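Local coordinates for protein tapirin (Caldicellulosiruptor kristjanssonii, PDB 6N2B) that probably binds cellulose and helps the cell adhere to it, through a C-terminal domain that contains a beta-helix and binds a calcium ion, at residues E206-S211 and L529-A534; G226-G231 and I243-L248; N247-G252 and I269-N274. All coordinates share one frame; numbering follows the deposited sequence.

Contact 1: E206-S211 and L529-A534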
ATOM      1  N   GLU A 206       6.767  -4.409 -11.545  1.00 22.09           N
ATOM      2  CA  GLU A 206       6.628  -5.060 -10.252  1.00 21.68           C
ATOM      3  C   GLU A 206       5.318  -4.699  -9.553  1.00 21.74           C
ATOM      4  O   GLU A 206       4.911  -5.393  -8.617  1.00 27.09           O
ATOM      5  CB  GLU A 206       7.836  -4.712  -9.372  1.00 21.42           C
ATOM      6  CG  GLU A 206       7.625  -4.753  -7.832  1.00 26.84           C
ATOM      7  CD  GLU A 206       7.298  -6.157  -7.270  1.00 36.61           C
ATOM      8  OE1 GLU A 206       7.556  -7.175  -7.954  1.00 36.49           O
ATOM      9  OE2 GLU A 206       6.757  -6.232  -6.139  1.00 27.30           O
ATOM     10  N   TYR A 207       4.604  -3.684 -10.011  1.00 19.40           N
ATOM     11  CA  TYR A 207       3.476  -3.176  -9.245  1.00 20.78           C
ATOM     12  C   TYR A 207       2.179  -3.905  -9.593  1.00 20.88           C
ATOM     13  O   TYR A 207       1.884  -4.159 -10.768  1.00 13.56           O
ATOM     14  CB  TYR A 207       3.362  -1.661  -9.431  1.00 13.21           C
ATOM     15  CG  TYR A 207       4.459  -1.035  -8.608  1.00 19.18           C
ATOM     16  CD1 TYR A 207       5.771  -0.966  -9.089  1.00 14.06           C
ATOM     17  CD2 TYR A 207       4.212  -0.610  -7.307  1.00 17.02           C
ATOM     18  CE1 TYR A 207       6.788  -0.437  -8.317  1.00 13.97           C
ATOM     19  CE2 TYR A 207       5.227  -0.086  -6.519  1.00 16.62           C
ATOM     20  CZ  TYR A 207       6.510  -0.007  -7.023  1.00 18.01           C
ATOM     21  OH  TYR A 207       7.505   0.510  -6.220  1.00 17.13           O
ATOM     22  N   ALA A 208       1.455  -4.314  -8.544  1.00 18.23           N
ATOM     23  CA  ALA A 208       0.070  -4.723  -8.715  1.00 18.20           C
ATOM     24  C   ALA A 208      -0.816  -3.500  -8.927  1.00 21.12           C
ATOM     25  O   ALA A 208      -1.736  -3.516  -9.761  1.00 19.00           O
ATOM     26  CB  ALA A 208      -0.387  -5.536  -7.508  1.00 13.90           C
ATOM     27  N   VAL A 209      -0.525  -2.419  -8.211  1.00 13.59           N
ATOM     28  CA  VAL A 209      -1.206  -1.147  -8.397  1.00 17.54           C
ATOM     29  C   VAL A 209      -0.135  -0.082  -8.584  1.00 16.28           C
ATOM     30  O   VAL A 209       0.656   0.176  -7.671  1.00 19.23           O
ATOM     31  CB  VAL A 209      -2.125  -0.800  -7.211  1.00 14.23           C
ATOM     32  CG1 VAL A 209      -2.833   0.521  -7.441  1.00 13.89           C
ATOM     33  CG2 VAL A 209      -3.137  -1.885  -6.994  1.00 10.71           C
ATOM     34  N   TYR A 210      -0.099   0.526  -9.759  1.00 17.65           N
ATOM     35  CA  TYR A 210       0.736   1.695 -10.004  1.00 19.02           C
ATOM     36  C   TYR A 210      -0.200   2.854 -10.294  1.00 16.12           C
ATOM     37  O   TYR A 210      -0.895   2.850 -11.312  1.00 24.25           O
ATOM     38  CB  TYR A 210       1.697   1.465 -11.165  1.00 14.18           C
ATOM     39  CG  TYR A 210       2.689   2.589 -11.355  1.00 21.31           C
ATOM     40  CD1 TYR A 210       2.354   3.723 -12.085  1.00 21.61           C
ATOM     41  CD2 TYR A 210       3.969   2.516 -10.807  1.00 22.10           C
ATOM     42  CE1 TYR A 210       3.255   4.748 -12.257  1.00 18.40           C
ATOM     43  CE2 TYR A 210       4.884   3.539 -10.976  1.00 13.41           C
ATOM     44  CZ  TYR A 210       4.522   4.652 -11.703  1.00 20.92           C
ATOM     45  OH  TYR A 210       5.429   5.679 -11.889  1.00 24.39           O
ATOM     46  N   SER A 211      -0.226   3.838  -9.410  1.00 13.98           N
ATOM     47  CA  SER A 211      -1.099   4.995  -9.568  1.00 15.50           C
ATOM     48  C   SER A 211      -0.239   6.246  -9.687  1.00 21.46           C
ATOM     49  O   SER A 211       0.450   6.628  -8.732  1.00 20.15           O
ATOM     50  CB  SER A 211      -2.072   5.110  -8.399  1.00 14.72           C
ATOM     51  OG  SER A 211      -3.079   4.128  -8.490  1.00 17.90           O
ATOM     52  N   LEU A 529      -7.325  -8.701  -6.256  1.00 20.53           N
ATOM     53  CA  LEU A 529      -6.345  -8.449  -7.313  1.00 17.59           C
ATOM     54  C   LEU A 529      -5.075  -9.242  -7.012  1.00 20.45           C
ATOM     55  O   LEU A 529      -4.333  -8.915  -6.079  1.00 21.92           O
ATOM     56  CB  LEU A 529      -6.031  -6.961  -7.425  1.00 16.50           C
ATOM     57  CG  LEU A 529      -4.808  -6.598  -8.278  1.00 15.73           C
ATOM     58  CD1 LEU A 529      -5.052  -6.989  -9.709  1.00 18.26           C
ATOM     59  CD2 LEU A 529      -4.510  -5.124  -8.224  1.00 15.13           C
ATOM     60  N   ILE A 530      -4.815 -10.277  -7.795  1.00 18.79           N
ATOM     61  CA  ILE A 530      -3.648 -11.133  -7.597  1.00 23.80           C
ATOM     62  C   ILE A 530      -2.577 -10.697  -8.587  1.00 15.20           C
ATOM     63  O   ILE A 530      -2.736 -10.879  -9.796  1.00 22.32           O
ATOM     64  CB  ILE A 530      -3.996 -12.619  -7.782  1.00 23.99           C
ATOM     65  CG1 ILE A 530      -5.220 -13.002  -6.955  1.00 19.92           C
ATOM     66  CG2 ILE A 530      -2.810 -13.499  -7.435  1.00 11.12           C
ATOM     67  CD1 ILE A 530      -5.418 -14.506  -6.860  1.00 17.40           C
ATOM     68  N   TYR A 531      -1.472 -10.150  -8.091  1.00 18.67           N
ATOM     69  CA  TYR A 531      -0.427  -9.672  -8.994  1.00 15.13           C
ATOM     70  C   TYR A 531       0.138 -10.826  -9.824  1.00 16.49           C
ATOM     71  O   TYR A 531       0.418 -11.912  -9.306  1.00 16.64           O
ATOM     72  CB  TYR A 531       0.683  -8.974  -8.199  1.00 12.61           C
ATOM     73  CG  TYR A 531       1.965  -8.762  -8.985  1.00 19.51           C
ATOM     74  CD1 TYR A 531       2.087  -7.711  -9.890  1.00 14.80           C
ATOM     75  CD2 TYR A 531       3.057  -9.620  -8.821  1.00 14.08           C
ATOM     76  CE1 TYR A 531       3.257  -7.522 -10.606  1.00 15.95           C
ATOM     77  CE2 TYR A 531       4.216  -9.446  -9.521  1.00 11.08           C
ATOM     78  CZ  TYR A 531       4.319  -8.398 -10.424  1.00 24.10           C
ATOM     79  OH  TYR A 531       5.489  -8.217 -11.141  1.00 23.55           O
ATOM     80  N   LYS A 532       0.265 -10.600 -11.126  1.00 15.29           N
ATOM     81  CA  LYS A 532       0.960 -11.519 -12.025  1.00 17.10           C
ATOM     82  C   LYS A 532       1.763 -10.685 -13.012  1.00 17.69           C
ATOM     83  O   LYS A 532       1.187  -9.900 -13.775  1.00 19.09           O
ATOM     84  CB  LYS A 532      -0.010 -12.449 -12.770  1.00 14.59           C
ATOM     85  CG  LYS A 532      -0.788 -13.421 -11.880  1.00 15.46           C
ATOM     86  CD  LYS A 532       0.040 -14.646 -11.484  1.00 12.86           C
ATOM     87  CE  LYS A 532      -0.688 -15.515 -10.457  1.00 13.25           C
ATOM     88  NZ  LYS A 532      -0.034 -16.841 -10.169  1.00 11.33           N
ATOM     89  N   ARG A 533       3.087 -10.825 -12.972  1.00 17.24           N
ATOM     90  CA  ARG A 533       3.948 -10.064 -13.867  1.00 19.52           C
ATOM     91  C   ARG A 533       3.619 -10.362 -15.321  1.00 17.02           C
ATOM     92  O   ARG A 533       3.470 -11.528 -15.708  1.00 25.03           O
ATOM     93  CB  ARG A 533       5.412 -10.389 -13.598  1.00 24.37           C
ATOM     94  CG  ARG A 533       6.360  -9.429 -14.268  1.00 25.46           C
ATOM     95  CD  ARG A 533       7.800  -9.805 -14.005  1.00 29.39           C
ATOM     96  NE  ARG A 533       8.617  -8.605 -14.029  1.00 35.41           N
ATOM     97  CZ  ARG A 533       8.946  -7.905 -12.947  1.00 43.76           C
ATOM     98  NH1 ARG A 533       9.680  -6.802 -13.079  1.00 43.80           N
ATOM     99  NH2 ARG A 533       8.545  -8.306 -11.736  1.00 42.30           N
ATOM    100  N   ALA A 534       3.529  -9.307 -16.128  1.00 14.15           N
ATOM    101  CA  ALA A 534       3.144  -9.457 -17.528  1.00 22.09           C
ATOM    102  C   ALA A 534       4.261 -10.065 -18.369  1.00 17.83           C
ATOM    103  O   ALA A 534       5.451  -9.828 -18.132  1.00 14.68           O
ATOM    104  CB  ALA A 534       2.755  -8.102 -18.133  1.00 16.94           C
TER
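Y531 lies with its ring against the backbone of residues 206-208. The carbonyl oxygen of E206 sits over one face of the ring, 3.4 Å from CE1 of Y531, whereas O of Y207 meets the ring at its edge, near its plane. CG of Y531, anti to its own backbone N (chi1 165°), starts the ring off toward these carbonyls. The phenol OH passes 3.5 Å from CA of E206 and hydrogen-bonds to the carbonyl of F205, just before the segment.

The apolar contacts follow the chain onward. CB of A208 rests on CB of Y531 at 3.7 Å, and CD2 of L529 touches CG2 of V209 at 3.7 Å, these two side chains crossing obliquely.

Charge contributes at longer range: OE1 of E206 is 4.1 Å from NH2 of R533, too far for a salt bridge, with carboxylate and guanidinium planes 35° apart. Each has a closer mate, R533 through NH1 in a salt bridge with D203, E206 through its other oxygen, OE2, in hydrogen bonds to S227 OG and N246 ND2.

The segments share no hydrogen bond; packing of side chains on side chains and on backbone carbonyls joins the corner at 208-209 to the end of strand 526-531. Around it, A208 also packs on V223 of strand 221-224 and L529 on F221 and on I507 of strand 504-508, while strand 207-211 pairs with strands 227-230 and 510-513.

Contact 2: G226-G231 and I243-L248; sequences GSIYSG and IGVNNL
G226, S227 and I228 pair with V245-L248 in a buried, parallel strand-to-strand contact at the start of strand 227-230, just after strand 240-250 has turned a corner at 243-244. I228 and L248 form the beta bridge, and two backbone bonds frame the pairing: N246 N to O of G226 at 2.8 Å, and I228 N to O of N247 at 2.9 Å. CA-H...O contacts from V245 to G226 and from L248 to I228 supplement them. G226 has a positive phi (64°), a conformation that glycine adopts readily.

S227 adds a side-chain grip. Its OG, turned beside its own backbone N (chi1 -58°), accepts from N247 N at 3.1 Å and, weakly, from ND2 of the same asparagine at 3.4 Å, while keeping E206 as its strongest partner. N246 touches OG of S227 through CB, while its OD1 reaches out to NZ of K267.

On the side bearing I228 and L248 the contact is purely aliphatic. CD1 of I228 meets CG2 of V245 at 3.6 Å, the two side chains crossing at about a right angle, and CG2 of I228 lies 4.0 Å from CG of L248. V223 touches both I228 and V245, and I266 both V245 and L248.

Parallel pairing of strands only a short way apart in sequence, with corners between the faces and aliphatic side chains stacked from one turn to the next, is characteristic of a parallel beta-helix, the fold that this part of the domain adopts.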
ATOM      1  N   GLY A 226       2.995  -8.532  -5.563  1.00 22.31           N
ATOM      2  CA  GLY A 226       3.379  -7.314  -6.261  1.00 17.24           C
ATOM      3  C   GLY A 226       3.606  -6.164  -5.290  1.00 19.38           C
ATOM      4  O   GLY A 226       3.712  -6.328  -4.073  1.00 14.72           O
ATOM      5  N   SER A 227       3.666  -4.971  -5.863  1.00 16.42           N
ATOM      6  CA  SER A 227       3.854  -3.785  -5.062  1.00 15.30           C
ATOM      7  C   SER A 227       2.784  -2.765  -5.410  1.00 18.11           C
ATOM      8  O   SER A 227       2.050  -2.904  -6.391  1.00 14.64           O
ATOM      9  CB  SER A 227       5.251  -3.202  -5.255  1.00 15.68           C
ATOM     10  OG  SER A 227       6.236  -4.156  -4.930  1.00 18.59           O
ATOM     11  N   ILE A 228       2.718  -1.735  -4.576  1.00 12.83           N
ATOM     12  CA  ILE A 228       1.721  -0.686  -4.649  1.00 12.18           C
ATOM     13  C   ILE A 228       2.472   0.630  -4.674  1.00 18.87           C
ATOM     14  O   ILE A 228       3.379   0.842  -3.860  1.00 19.56           O
ATOM     15  CB  ILE A 228       0.764  -0.736  -3.444  1.00 16.54           C
ATOM     16  CG1 ILE A 228      -0.112  -1.986  -3.510  1.00 19.86           C
ATOM     17  CG2 ILE A 228      -0.072   0.511  -3.346  1.00  8.43           C
ATOM     18  CD1 ILE A 228      -0.340  -2.609  -2.160  1.00 17.04           C
ATOM     19  N   TYR A 229       2.116   1.498  -5.617  1.00 17.64           N
ATOM     20  CA  TYR A 229       2.688   2.831  -5.722  1.00 15.14           C
ATOM     21  C   TYR A 229       1.567   3.827  -5.928  1.00 15.75           C
ATOM     22  O   TYR A 229       0.629   3.565  -6.688  1.00 14.95           O
ATOM     23  CB  TYR A 229       3.676   2.959  -6.903  1.00 14.85           C
ATOM     24  CG  TYR A 229       4.043   4.406  -7.183  1.00 19.49           C
ATOM     25  CD1 TYR A 229       4.947   5.076  -6.365  1.00 23.30           C
ATOM     26  CD2 TYR A 229       3.463   5.115  -8.237  1.00 18.20           C
ATOM     27  CE1 TYR A 229       5.281   6.389  -6.586  1.00 23.12           C
ATOM     28  CE2 TYR A 229       3.783   6.436  -8.466  1.00 15.25           C
ATOM     29  CZ  TYR A 229       4.699   7.068  -7.636  1.00 25.70           C
ATOM     30  OH  TYR A 229       5.053   8.386  -7.837  1.00 29.80           O
ATOM     31  N   SER A 230       1.695   4.985  -5.296  1.00 16.50           N
ATOM     32  CA  SER A 230       0.864   6.133  -5.623  1.00 16.07           C
ATOM     33  C   SER A 230       1.688   7.408  -5.599  1.00 16.80           C
ATOM     34  O   SER A 230       2.506   7.617  -4.698  1.00 18.25           O
ATOM     35  CB  SER A 230      -0.299   6.297  -4.654  1.00 25.27           C
ATOM     36  OG  SER A 230      -0.591   7.670  -4.491  1.00 22.67           O
ATOM     37  N   GLY A 231       1.439   8.272  -6.584  1.00 21.21           N
ATOM     38  CA  GLY A 231       2.070   9.582  -6.617  1.00 18.91           C
ATOM     39  C   GLY A 231       1.429  10.622  -5.720  1.00 19.63           C
ATOM     40  O   GLY A 231       2.101  11.583  -5.341  1.00 19.18           O
ATOM     41  N   ILE A 243      -1.802  -8.744   0.996  1.00 14.55           N
ATOM     42  CA  ILE A 243      -1.243 -10.021   1.433  1.00 18.51           C
ATOM     43  C   ILE A 243      -0.011 -10.329   0.595  1.00 16.19           C
ATOM     44  O   ILE A 243      -0.114 -10.524  -0.622  1.00 24.74           O
ATOM     45  CB  ILE A 243      -2.263 -11.161   1.324  1.00 17.60           C
ATOM     46  CG1 ILE A 243      -3.535 -10.821   2.092  1.00 24.18           C
ATOM     47  CG2 ILE A 243      -1.667 -12.448   1.846  1.00 15.92           C
ATOM     48  CD1 ILE A 243      -4.650 -11.819   1.838  1.00 25.32           C
ATOM     49  N   GLY A 244       1.147 -10.400   1.242  1.00 14.42           N
ATOM     50  CA  GLY A 244       2.380 -10.635   0.509  1.00 16.71           C
ATOM     51  C   GLY A 244       2.830  -9.513  -0.413  1.00 19.21           C
ATOM     52  O   GLY A 244       3.530  -9.784  -1.391  1.00 19.09           O
ATOM     53  N   VAL A 245       2.457  -8.259  -0.125  1.00 13.17           N
ATOM     54  CA  VAL A 245       2.923  -7.127  -0.917  1.00 14.95           C
ATOM     55  C   VAL A 245       4.394  -6.859  -0.614  1.00 19.52           C
ATOM     56  O   VAL A 245       4.816  -6.809   0.550  1.00 21.46           O
ATOM     57  CB  VAL A 245       2.063  -5.883  -0.633  1.00 17.48           C
ATOM     58  CG1 VAL A 245       2.786  -4.609  -1.077  1.00 12.03           C
ATOM     59  CG2 VAL A 245       0.730  -5.989  -1.346  1.00 19.44           C
ATOM     60  N   ASN A 246       5.185  -6.667  -1.663  1.00 18.18           N
ATOM     61  CA  ASN A 246       6.609  -6.414  -1.475  1.00 24.67           C
ATOM     62  C   ASN A 246       6.877  -4.977  -1.032  1.00 22.58           C
ATOM     63  O   ASN A 246       7.509  -4.737   0.003  1.00 24.46           O
ATOM     64  CB  ASN A 246       7.363  -6.736  -2.765  1.00 27.19           C
ATOM     65  CG  ASN A 246       7.477  -8.232  -3.007  1.00 26.97           C
ATOM     66  OD1 ASN A 246       7.630  -9.014  -2.069  1.00 27.32           O
ATOM     67  ND2 ASN A 246       7.400  -8.635  -4.268  1.00 30.08           N
ATOM     68  N   ASN A 247       6.421  -4.003  -1.798  1.00 16.21           N
ATOM     69  CA  ASN A 247       6.599  -2.613  -1.406  1.00 24.13           C
ATOM     70  C   ASN A 247       5.276  -1.860  -1.503  1.00 25.55           C
ATOM     71  O   ASN A 247       4.409  -2.193  -2.320  1.00 25.55           O
ATOM     72  CB  ASN A 247       7.685  -1.915  -2.267  1.00 20.49           C
ATOM     73  CG  ASN A 247       8.960  -2.765  -2.421  1.00 26.99           C
ATOM     74  OD1 ASN A 247       9.724  -2.935  -1.467  1.00 32.42           O
ATOM     75  ND2 ASN A 247       9.197  -3.279  -3.624  1.00 20.46           N
ATOM     76  N   LEU A 248       5.118  -0.853  -0.643  1.00 18.87           N
ATOM     77  CA  LEU A 248       4.042   0.130  -0.753  1.00 15.61           C
ATOM     78  C   LEU A 248       4.720   1.486  -0.682  1.00 19.40           C
ATOM     79  O   LEU A 248       5.095   1.921   0.406  1.00 25.55           O
ATOM     80  CB  LEU A 248       3.012  -0.025   0.355  1.00 14.49           C
ATOM     81  CG  LEU A 248       1.709   0.787   0.274  1.00 17.38           C
ATOM     82  CD1 LEU A 248       0.717   0.234   1.248  1.00 17.31           C
ATOM     83  CD2 LEU A 248       1.882   2.274   0.557  1.00 19.57           C
TER

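Contact 3: N247-G252 and I269-N274; sequences NLICKG and IMYIQN
L248 and M270 lie side by side, pointing the same way, and CD1 of L248 meets CE of M270 at 3.9 Å. The methionine gets there with its chain extended beyond CG, CG being anti to the backbone N (chi1 -175°). CD1 of I272 completes this apolar face, in looser contact with L248 CD2 and with C250 CB. On the opposite face of the strands, CG1 of I249 lies 4.2 Å from CB of Y271.

Between the two faces runs a regular parallel ladder, the strand axes 4.7 Å apart and 13° from parallel. L248 N bonds to I269 O, Y271 N to L248 O, C250 N to Y271 O at 2.9 Å, and Q273 N to C250 O at 3.0 Å. N247 extends the ladder with its side chain: OD1 accepts I269 N at 3.2 Å on an in-plane lone pair.

A further polar edge lies at the C-terminal end of the pair. Y271 OH donates to OE1 of Q273 at 3.0 Å from above the amide plane, and CG of Q273 packs on O of K251 at 3.5 Å. An alanine at Q273 would probably leave the Y271 hydroxyl without this acceptor, and the tyrosine ring less firmly held at its tip. Beyond, a water bridges G252 O and N274 N.

Around the pair, helix 408-413 lies on I269 and Y271, and K251 NZ hydrogen-bonds to the carbonyls of I412 and F415. V255 of strand 254-257 touches C250 and I272, while strands 227-230 and 293-296 continue the parallel pairing on either side.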
ATOM      1  N   ASN A 247       6.421  -4.003  -1.798  1.00 16.21           N
ATOM      2  CA  ASN A 247       6.599  -2.613  -1.406  1.00 24.13           C
ATOM      3  C   ASN A 247       5.276  -1.860  -1.503  1.00 25.55           C
ATOM      4  O   ASN A 247       4.409  -2.193  -2.320  1.00 25.55           O
ATOM      5  CB  ASN A 247       7.685  -1.915  -2.267  1.00 20.49           C
ATOM      6  CG  ASN A 247       8.960  -2.765  -2.421  1.00 26.99           C
ATOM      7  OD1 ASN A 247       9.724  -2.935  -1.467  1.00 32.42           O
ATOM      8  ND2 ASN A 247       9.197  -3.279  -3.624  1.00 20.46           N
ATOM      9  N   LEU A 248       5.118  -0.853  -0.643  1.00 18.87           N
ATOM     10  CA  LEU A 248       4.042   0.130  -0.753  1.00 15.61           C
ATOM     11  C   LEU A 248       4.720   1.486  -0.682  1.00 19.40           C
ATOM     12  O   LEU A 248       5.095   1.921   0.406  1.00 25.55           O
ATOM     13  CB  LEU A 248       3.012  -0.025   0.355  1.00 14.49           C
ATOM     14  CG  LEU A 248       1.709   0.787   0.274  1.00 17.38           C
ATOM     15  CD1 LEU A 248       0.717   0.234   1.248  1.00 17.31           C
ATOM     16  CD2 LEU A 248       1.882   2.274   0.557  1.00 19.57           C
ATOM     17  N   ILE A 249       4.870   2.158  -1.816  1.00 17.89           N
ATOM     18  CA  ILE A 249       5.512   3.470  -1.870  1.00 23.00           C
ATOM     19  C   ILE A 249       4.456   4.536  -2.134  1.00 16.94           C
ATOM     20  O   ILE A 249       3.751   4.489  -3.148  1.00 18.07           O
ATOM     21  CB  ILE A 249       6.601   3.529  -2.948  1.00 21.20           C
ATOM     22  CG1 ILE A 249       7.745   2.576  -2.601  1.00 14.94           C
ATOM     23  CG2 ILE A 249       7.054   4.973  -3.127  1.00 16.06           C
ATOM     24  CD1 ILE A 249       8.720   2.369  -3.716  1.00 11.54           C
ATOM     25  N   CYS A 250       4.359   5.512  -1.245  1.00 16.02           N
ATOM     26  CA  CYS A 250       3.451   6.630  -1.455  1.00 19.52           C
ATOM     27  C   CYS A 250       4.255   7.915  -1.452  1.00 21.16           C
ATOM     28  O   CYS A 250       4.869   8.264  -0.438  1.00 22.17           O
ATOM     29  CB  CYS A 250       2.365   6.702  -0.388  1.00 18.98           C
ATOM     30  SG  CYS A 250       1.403   8.229  -0.588  1.00 17.96           S
ATOM     31  N   LYS A 251       4.250   8.624  -2.576  1.00 20.62           N
ATOM     32  CA  LYS A 251       5.026   9.847  -2.670  1.00 21.79           C
ATOM     33  C   LYS A 251       4.166  11.101  -2.539  1.00 26.25           C
ATOM     34  O   LYS A 251       4.684  12.211  -2.686  1.00 25.27           O
ATOM     35  CB  LYS A 251       5.838   9.837  -3.959  1.00 19.26           C
ATOM     36  CG  LYS A 251       6.943   8.780  -3.893  1.00 25.90           C
ATOM     37  CD  LYS A 251       8.162   9.128  -4.734  1.00 36.92           C
ATOM     38  CE  LYS A 251       9.120  10.103  -4.055  1.00 31.84           C
ATOM     39  NZ  LYS A 251      10.445  10.145  -4.762  1.00 25.50           N
ATOM     40  N   GLY A 252       2.878  10.945  -2.207  1.00 26.49           N
ATOM     41  CA  GLY A 252       2.000  12.054  -1.900  1.00 24.35           C
ATOM     42  C   GLY A 252       1.852  12.344  -0.409  1.00 30.58           C
ATOM     43  O   GLY A 252       2.562  11.789   0.440  1.00 23.34           O
ATOM     44  N   ILE A 269       9.837  -2.668   1.747  1.00 19.34           N
ATOM     45  CA  ILE A 269       9.799  -1.265   2.153  1.00 21.61           C
ATOM     46  C   ILE A 269       8.385  -0.711   2.037  1.00 19.74           C
ATOM     47  O   ILE A 269       7.740  -0.830   0.988  1.00 17.11           O
ATOM     48  CB  ILE A 269      10.778  -0.415   1.326  1.00 27.32           C
ATOM     49  CG1 ILE A 269      12.223  -0.751   1.717  1.00 25.00           C
ATOM     50  CG2 ILE A 269      10.475   1.072   1.509  1.00 15.82           C
ATOM     51  CD1 ILE A 269      13.188  -0.857   0.549  1.00 17.06           C
ATOM     52  N   MET A 270       7.918  -0.086   3.114  1.00 17.64           N
ATOM     53  CA  MET A 270       6.768   0.811   3.084  1.00 25.29           C
ATOM     54  C   MET A 270       7.296   2.232   3.241  1.00 17.23           C
ATOM     55  O   MET A 270       7.712   2.631   4.333  1.00 18.71           O
ATOM     56  CB  MET A 270       5.766   0.467   4.180  1.00 24.76           C
ATOM     57  CG  MET A 270       4.488   1.276   4.141  1.00 15.16           C
ATOM     58  SD  MET A 270       3.387   0.698   5.448  1.00 26.36           S
ATOM     59  CE  MET A 270       1.828   1.311   4.835  1.00 28.27           C
ATOM     60  N   TYR A 271       7.302   2.981   2.147  1.00 17.95           N
ATOM     61  CA  TYR A 271       7.773   4.359   2.137  1.00 23.71           C
ATOM     62  C   TYR A 271       6.565   5.286   2.200  1.00 19.21           C
ATOM     63  O   TYR A 271       5.699   5.249   1.319  1.00 18.40           O
ATOM     64  CB  TYR A 271       8.625   4.641   0.892  1.00 21.00           C
ATOM     65  CG  TYR A 271       9.157   6.063   0.787  1.00 19.12           C
ATOM     66  CD1 TYR A 271       8.321   7.113   0.409  1.00 22.64           C
ATOM     67  CD2 TYR A 271      10.493   6.358   1.065  1.00 23.06           C
ATOM     68  CE1 TYR A 271       8.790   8.418   0.308  1.00 24.89           C
ATOM     69  CE2 TYR A 271      10.979   7.663   0.961  1.00 26.90           C
ATOM     70  CZ  TYR A 271      10.115   8.689   0.581  1.00 27.91           C
ATOM     71  OH  TYR A 271      10.555   9.984   0.471  1.00 26.17           O
ATOM     72  N   ILE A 272       6.526   6.128   3.217  1.00 16.90           N
ATOM     73  CA  ILE A 272       5.441   7.079   3.402  1.00 22.07           C
ATOM     74  C   ILE A 272       6.047   8.474   3.350  1.00 27.17           C
ATOM     75  O   ILE A 272       6.662   8.933   4.323  1.00 28.68           O
ATOM     76  CB  ILE A 272       4.697   6.845   4.717  1.00 23.82           C
ATOM     77  CG1 ILE A 272       4.210   5.392   4.779  1.00 24.31           C
ATOM     78  CG2 ILE A 272       3.565   7.848   4.872  1.00 23.36           C
ATOM     79  CD1 ILE A 272       3.262   4.992   3.662  1.00 17.22           C
ATOM     80  N   GLN A 273       5.855   9.160   2.220  1.00 21.69           N
ATOM     81  CA  GLN A 273       6.481  10.464   1.992  1.00 23.79           C
ATOM     82  C   GLN A 273       6.202  11.457   3.120  1.00 25.94           C
ATOM     83  O   GLN A 273       7.116  12.146   3.589  1.00 29.60           O
ATOM     84  CB  GLN A 273       6.001  11.036   0.659  1.00 33.82           C
ATOM     85  CG  GLN A 273       6.304  12.508   0.454  1.00 25.01           C
ATOM     86  CD  GLN A 273       7.755  12.732   0.114  1.00 25.97           C
ATOM     87  OE1 GLN A 273       8.423  11.849  -0.426  1.00 32.53           O
ATOM     88  NE2 GLN A 273       8.256  13.915   0.432  1.00 37.45           N
ATOM     89  N   ASN A 274       4.945  11.563   3.563  1.00 20.14           N
ATOM     90  CA  ASN A 274       4.606  12.515   4.619  1.00 25.39           C
ATOM     91  C   ASN A 274       3.963  11.850   5.831  1.00 32.88           C
ATOM     92  O   ASN A 274       4.599  11.782   6.889  1.00 29.70           O
ATOM     93  CB  ASN A 274       3.716  13.626   4.069  1.00 27.99           C
ATOM     94  CG  ASN A 274       3.319  14.623   5.139  1.00 34.14           C
ATOM     95  OD1 ASN A 274       4.177  15.295   5.726  1.00 31.62           O
ATOM     96  ND2 ASN A 274       2.016  14.713   5.414  1.00 36.65           N
TER
HETATM   97  O   HOH W   1       2.499  10.511   2.955  0.79 27.09           O

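In the fold
All three contacts are largely buried, but contact 1 reaches the surface at R533 and contact 3 is partly exposed at K251, Q273 and N274. Contacts 2 and 3 share N247 and L248: strand 240-250 pairs with strand 227-230 on one side and with 269-272 on the other, making successive turns of the beta-helix. Contact 2 is a short parallel pairing on aliphatic side chains, contact 3 a longer ladder with mixed apolar side chains and a tyrosine-glutamine bond. Contact 1 instead joins residues over 300 apart in sequence without cross-bonds, through ring, methyl and carbonyl packing. E206 belongs to contact 1 and also serves contact 2.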